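Local coordinates for CRISPR protein (Archaeoglobus fulgidus, PDB 4MJK) that probably serves as a Cas5 subunit of an archaeal type I-A Cascade, the complex that uses CRISPR RNA to recognise foreign nucleic acid, at residues T34-A39 against L67-K72; R129-F134 against K163-T168. All coordinates share one frame; numbering follows the deposited sequence.

Interaction 1 (T34-A39 against L67-K72)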
loop_
_atom_site.group_PDB
_atom_site.type_symbol
_atom_site.label_atom_id
_atom_site.label_comp_id
_atom_site.label_asym_id
_atom_site.label_seq_id
_atom_site.Cartn_x
_atom_site.Cartn_y
_atom_site.Cartn_z
ATOM N N THR A 34 11.254 3.842 -17.310
ATOM C CA THR A 34 10.537 4.883 -18.054
ATOM C C THR A 34 9.500 5.568 -17.167
ATOM O O THR A 34 9.136 6.725 -17.405
ATOM C CB THR A 34 9.865 4.386 -19.338
ATOM O OG1 THR A 34 9.045 3.244 -19.055
ATOM C CG2 THR A 34 10.925 4.002 -20.378
ATOM N N THR A 35 9.027 4.851 -16.146
ATOM C CA THR A 35 8.078 5.430 -15.197
ATOM C C THR A 35 8.762 6.494 -14.334
ATOM O O THR A 35 8.218 7.584 -14.118
ATOM C CB THR A 35 7.396 4.342 -14.337
ATOM O OG1 THR A 35 6.668 3.453 -15.202
ATOM C CG2 THR A 35 6.421 4.955 -13.336
ATOM N N PHE A 36 9.965 6.181 -13.858
ATOM C CA PHE A 36 10.763 7.140 -13.114
ATOM C C PHE A 36 11.104 8.337 -13.990
ATOM O O PHE A 36 11.004 9.484 -13.547
ATOM C CB PHE A 36 12.063 6.508 -12.611
ATOM C CG PHE A 36 12.872 7.433 -11.762
ATOM C CD1 PHE A 36 12.671 7.485 -10.386
ATOM C CD2 PHE A 36 13.794 8.293 -12.334
ATOM C CE1 PHE A 36 13.397 8.352 -9.598
ATOM C CE2 PHE A 36 14.525 9.163 -11.546
ATOM C CZ PHE A 36 14.326 9.200 -10.181
ATOM N N LEU A 37 11.513 8.075 -15.232
ATOM C CA LEU A 37 11.821 9.166 -16.165
ATOM C C LEU A 37 10.592 10.020 -16.479
ATOM O O LEU A 37 10.705 11.225 -16.632
ATOM C CB LEU A 37 12.442 8.640 -17.467
ATOM C CG LEU A 37 13.885 8.140 -17.336
ATOM C CD1 LEU A 37 14.346 7.498 -18.622
ATOM C CD2 LEU A 37 14.844 9.270 -16.917
ATOM N N GLY A 38 9.425 9.391 -16.598
ATOM C CA GLY A 38 8.190 10.130 -16.824
ATOM C C GLY A 38 7.880 11.075 -15.672
ATOM O O GLY A 38 7.322 12.151 -15.874
ATOM N N ALA A 39 8.232 10.668 -14.453
ATOM C CA ALA A 39 8.029 11.519 -13.280
ATOM C C ALA A 39 8.954 12.733 -13.321
ATOM O O ALA A 39 8.537 13.849 -13.014
ATOM C CB ALA A 39 8.228 10.729 -11.988
ATOM N N LEU A 67 22.673 7.876 -20.001
ATOM C CA LEU A 67 23.687 6.841 -20.144
ATOM C C LEU A 67 23.397 5.633 -19.252
ATOM O O LEU A 67 23.739 4.505 -19.602
ATOM C CB LEU A 67 25.060 7.407 -19.797
ATOM C CG LEU A 67 25.507 8.492 -20.782
ATOM C CD1 LEU A 67 26.887 9.023 -20.399
ATOM C CD2 LEU A 67 25.477 7.961 -22.217
ATOM N N ALA A 68 22.787 5.881 -18.092
ATOM C CA ALA A 68 22.548 4.804 -17.134
ATOM C C ALA A 68 21.386 5.131 -16.228
ATOM O O ALA A 68 21.180 6.286 -15.869
ATOM C CB ALA A 68 23.801 4.562 -16.299
ATOM N N ILE A 69 20.632 4.103 -15.840
ATOM C CA ILE A 69 19.655 4.251 -14.775
ATOM C C ILE A 69 19.538 2.941 -14.036
ATOM O O ILE A 69 19.190 1.919 -14.627
ATOM C CB ILE A 69 18.273 4.705 -15.290
ATOM C CG1 ILE A 69 17.270 4.751 -14.124
ATOM C CG2 ILE A 69 17.777 3.791 -16.397
ATOM C CD1 ILE A 69 15.939 5.436 -14.485
ATOM N N GLY A 70 19.876 2.972 -12.753
ATOM C CA GLY A 70 19.812 1.802 -11.887
ATOM C C GLY A 70 19.217 2.210 -10.551
ATOM O O GLY A 70 19.126 3.402 -10.247
ATOM N N TRP A 71 18.816 1.233 -9.746
ATOM C CA TRP A 71 18.171 1.528 -8.481
ATOM C C TRP A 71 18.343 0.351 -7.548
ATOM O O TRP A 71 18.651 -0.761 -7.986
ATOM C CB TRP A 71 16.674 1.813 -8.684
ATOM C CG TRP A 71 15.951 0.680 -9.371
ATOM C CD1 TRP A 71 15.263 -0.343 -8.775
ATOM C CD2 TRP A 71 15.888 0.436 -10.782
ATOM N NE1 TRP A 71 14.765 -1.199 -9.734
ATOM C CE2 TRP A 71 15.145 -0.740 -10.974
ATOM C CE3 TRP A 71 16.393 1.110 -11.903
ATOM C CZ2 TRP A 71 14.870 -1.253 -12.234
ATOM C CZ3 TRP A 71 16.121 0.595 -13.164
ATOM C CH2 TRP A 71 15.373 -0.579 -13.316
ATOM N N LYS A 72 18.163 0.616 -6.256
ATOM C CA LYS A 72 18.214 -0.416 -5.236
ATOM C C LYS A 72 17.382 0.001 -4.032
ATOM O O LYS A 72 17.241 1.194 -3.743
ATOM C CB LYS A 72 19.659 -0.692 -4.803
ATOM C CG LYS A 72 20.307 0.469 -4.091
ATOM C CD LYS A 72 21.790 0.233 -3.862
ATOM C CE LYS A 72 22.429 1.457 -3.210
ATOM N NZ LYS A 72 23.917 1.301 -2.968
#

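Interaction 2 (R129-F134 against K163-T168)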
loop_
_atom_site.group_PDB
_atom_site.type_symbol
_atom_site.label_atom_id
_atom_site.label_comp_id
_atom_site.label_asym_id
_atom_site.label_seq_id
_atom_site.Cartn_x
_atom_site.Cartn_y
_atom_site.Cartn_z
ATOM N N ARG A 129 16.707 4.023 -3.781
ATOM C CA ARG A 129 17.665 4.978 -4.325
ATOM C C ARG A 129 17.870 4.747 -5.824
ATOM O O ARG A 129 18.137 3.612 -6.253
ATOM C CB ARG A 129 19.014 4.882 -3.594
ATOM C CG ARG A 129 20.089 5.839 -4.167
ATOM C CD ARG A 129 21.397 5.837 -3.336
ATOM N NE ARG A 129 21.139 6.223 -1.950
ATOM C CZ ARG A 129 21.870 5.826 -0.913
ATOM N NH1 ARG A 129 22.912 5.032 -1.105
ATOM N NH2 ARG A 129 21.562 6.217 0.317
ATOM N N TRP A 130 17.751 5.815 -6.609
ATOM C CA TRP A 130 18.067 5.768 -8.036
ATOM C C TRP A 130 19.415 6.427 -8.301
ATOM O O TRP A 130 19.786 7.407 -7.644
ATOM C CB TRP A 130 17.001 6.475 -8.875
ATOM C CG TRP A 130 15.862 5.594 -9.307
ATOM C CD1 TRP A 130 15.756 4.890 -10.477
ATOM C CD2 TRP A 130 14.656 5.343 -8.576
ATOM N NE1 TRP A 130 14.553 4.209 -10.516
ATOM C CE2 TRP A 130 13.863 4.469 -9.359
ATOM C CE3 TRP A 130 14.176 5.766 -7.335
ATOM C CZ2 TRP A 130 12.612 4.005 -8.933
ATOM C CZ3 TRP A 130 12.914 5.320 -6.919
ATOM C CH2 TRP A 130 12.155 4.441 -7.711
ATOM N N PHE A 131 20.144 5.874 -9.266
ATOM C CA PHE A 131 21.423 6.417 -9.694
ATOM C C PHE A 131 21.283 6.555 -11.200
ATOM O O PHE A 131 21.209 5.549 -11.927
ATOM C CB PHE A 131 22.555 5.448 -9.296
ATOM C CG PHE A 131 23.959 5.949 -9.580
ATOM C CD1 PHE A 131 24.184 7.212 -10.098
ATOM C CD2 PHE A 131 25.055 5.135 -9.313
ATOM C CE1 PHE A 131 25.489 7.658 -10.353
ATOM C CE2 PHE A 131 26.366 5.584 -9.555
ATOM C CZ PHE A 131 26.571 6.846 -10.078
ATOM N N LEU A 132 21.191 7.806 -11.654
ATOM C CA LEU A 132 21.051 8.127 -13.065
ATOM C C LEU A 132 22.329 8.799 -13.541
ATOM O O LEU A 132 22.952 9.567 -12.793
ATOM C CB LEU A 132 19.861 9.068 -13.304
ATOM C CG LEU A 132 18.471 8.405 -13.357
ATOM C CD1 LEU A 132 18.088 7.879 -11.987
ATOM C CD2 LEU A 132 17.408 9.379 -13.869
ATOM N N VAL A 133 22.725 8.505 -14.775
ATOM C CA VAL A 133 23.889 9.160 -15.366
ATOM C C VAL A 133 23.457 9.756 -16.701
ATOM O O VAL A 133 22.825 9.069 -17.493
ATOM C CB VAL A 133 25.066 8.170 -15.608
ATOM C CG1 VAL A 133 26.244 8.901 -16.287
ATOM C CG2 VAL A 133 25.525 7.515 -14.289
ATOM N N PHE A 134 23.780 11.029 -16.938
ATOM C CA PHE A 134 23.486 11.686 -18.214
ATOM C C PHE A 134 24.757 12.173 -18.925
ATOM O O PHE A 134 25.770 12.452 -18.290
ATOM C CB PHE A 134 22.545 12.876 -18.007
ATOM C CG PHE A 134 21.176 12.489 -17.521
ATOM C CD1 PHE A 134 20.195 12.101 -18.419
ATOM C CD2 PHE A 134 20.873 12.519 -16.168
ATOM C CE1 PHE A 134 18.921 11.747 -17.975
ATOM C CE2 PHE A 134 19.604 12.161 -15.711
ATOM C CZ PHE A 134 18.633 11.776 -16.612
ATOM N N LYS A 163 21.706 14.127 -4.767
ATOM C CA LYS A 163 23.112 14.497 -4.843
ATOM C C LYS A 163 23.576 14.435 -6.291
ATOM O O LYS A 163 23.414 13.408 -6.969
ATOM C CB LYS A 163 23.940 13.573 -3.948
ATOM C CG LYS A 163 25.393 13.974 -3.758
ATOM C CD LYS A 163 26.118 12.940 -2.889
ATOM C CE LYS A 163 27.632 13.180 -2.859
ATOM N NZ LYS A 163 27.998 14.514 -2.295
ATOM N N LYS A 164 24.121 15.546 -6.774
ATOM C CA LYS A 164 24.749 15.587 -8.086
ATOM C C LYS A 164 26.212 15.179 -7.913
ATOM O O LYS A 164 26.912 15.702 -7.038
ATOM C CB LYS A 164 24.637 16.990 -8.686
ATOM C CG LYS A 164 24.956 17.084 -10.167
ATOM C CD LYS A 164 24.785 18.516 -10.676
ATOM C CE LYS A 164 23.338 18.985 -10.509
ATOM N NZ LYS A 164 23.113 20.431 -10.852
ATOM N N VAL A 165 26.669 14.223 -8.713
ATOM C CA VAL A 165 28.019 13.684 -8.546
ATOM C C VAL A 165 28.774 13.613 -9.865
ATOM O O VAL A 165 28.177 13.445 -10.926
ATOM C CB VAL A 165 28.002 12.267 -7.935
ATOM C CG1 VAL A 165 27.512 12.303 -6.493
ATOM C CG2 VAL A 165 27.145 11.328 -8.788
ATOM N N LYS A 166 30.095 13.756 -9.794
ATOM C CA LYS A 166 30.936 13.489 -10.947
ATOM C C LYS A 166 31.108 11.974 -11.024
ATOM O O LYS A 166 31.256 11.317 -9.999
ATOM C CB LYS A 166 32.285 14.201 -10.799
ATOM C CG LYS A 166 32.151 15.653 -10.354
ATOM C CD LYS A 166 33.499 16.368 -10.248
ATOM C CE LYS A 166 33.864 17.057 -11.552
ATOM N NZ LYS A 166 32.785 17.990 -12.011
ATOM N N VAL A 167 31.040 11.410 -12.222
ATOM C CA VAL A 167 31.219 9.965 -12.379
ATOM C C VAL A 167 32.450 9.620 -13.227
ATOM O O VAL A 167 32.876 10.411 -14.071
ATOM C CB VAL A 167 29.963 9.278 -12.991
ATOM C CG1 VAL A 167 28.752 9.522 -12.120
ATOM C CG2 VAL A 167 29.696 9.771 -14.409
ATOM N N THR A 168 33.014 8.441 -12.982
ATOM C CA THR A 168 34.104 7.901 -13.787
ATOM C C THR A 168 33.586 6.722 -14.603
ATOM O O THR A 168 32.837 5.891 -14.086
ATOM C CB THR A 168 35.241 7.383 -12.887
ATOM O OG1 THR A 168 35.743 8.459 -12.089
ATOM C CG2 THR A 168 36.369 6.803 -13.723
#

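Interaction 1 (T34-A39 against L67-K72)
The helical turn bearing F36 and L37 lies over the strand at I69, with the L37 and I69 CA atoms 9.4 Å apart. No hydrogen bond links the two segments, so the side chains make the contact. I69 points toward the helix. Its CG1 is anti to the backbone N (chi1 176°) and its CD1 continues the extended chain (chi2 169°), which brings this end methyl up to the helix. I69 CD1 lies 4.2 Å from F36 CD2, approaching the ring obliquely. The same methyl is 4.4 Å from L37 CG. I69 CD1 thus fits between two consecutive helix residues. F36 also points toward the strand. All three residues are buried. L132 of the neighbouring strand 127-134 touches each of them, and W130 of that strand stacks on the F36 ring. P33, at the start of the helix, also rests on I69. Farther back along the strand, L67 and A68 both face V133 in a classic beta bulge. The arrangement is that of a helix packed on an antiparallel sheet. Strand order 2-3-1-4 in the sheet is that of the ferredoxin-like fold of RAMP proteins, the superfamily to which Cas5 belongs.

Interaction 2 (R129-F134 against K163-T168)
V167 sets its two methyls against two different side chains, F131 and V133. V167 CG1 meets the F131 ring at its edge, near the ring plane, 4.0 Å from F131 CZ. It is almost as close to F131 CE1, so the methyl sits against the CE1-CZ bond. The F131 and V167 side chains run past each other in opposite directions. F131 has CG anti to the backbone N (chi1 -175°), and its chi2 of 3° puts CA nearly in the plane of the ring whose edge V167 CG1 meets. V165 CG2 comes to F131 CE1 obliquely, at 4.3 Å. The other methyl, V167 CG2, lies 4.0 Å from V133 CG1, and these two valines cross at a slant. V165 and V167 both point toward strand 127-134. The V133 and V167 CA atoms are 8.0 Å apart. Strand 2-10 separates the two strands in the sheet, and V167 sits by its beginning, touching M1. L5 touches F131. V260 touches both F131 and V133, and Y178 meets the F131 ring edge-to-face. F131 and V133 are buried, while V165 and V167 remain partly exposed. The contact has no hydrogen bond or charge pair. It is held by van der Waals packing and the removal of apolar surface from water.

In the fold
From the N terminus, strand 2-10 comes first and helix 33-46 follows. Interaction 1 closes the connection from this helix to strand 66-73. The chain then reaches strand 127-134, and interaction 2 closes the next connection, through helix 141-144, to strand 157-170. The two contacts follow in series and neither nests in nor crosses the other. They are joined through the sheet, since strands 66-73 and 127-134 are neighbours, with backbone hydrogen bonds such as that from F131 N to G70 O. Their centres lie about 11 Å apart. Interaction 1 ties the helix to one outer strand of the sheet. Interaction 2 joins two strands that flank strand 2-10, near its start.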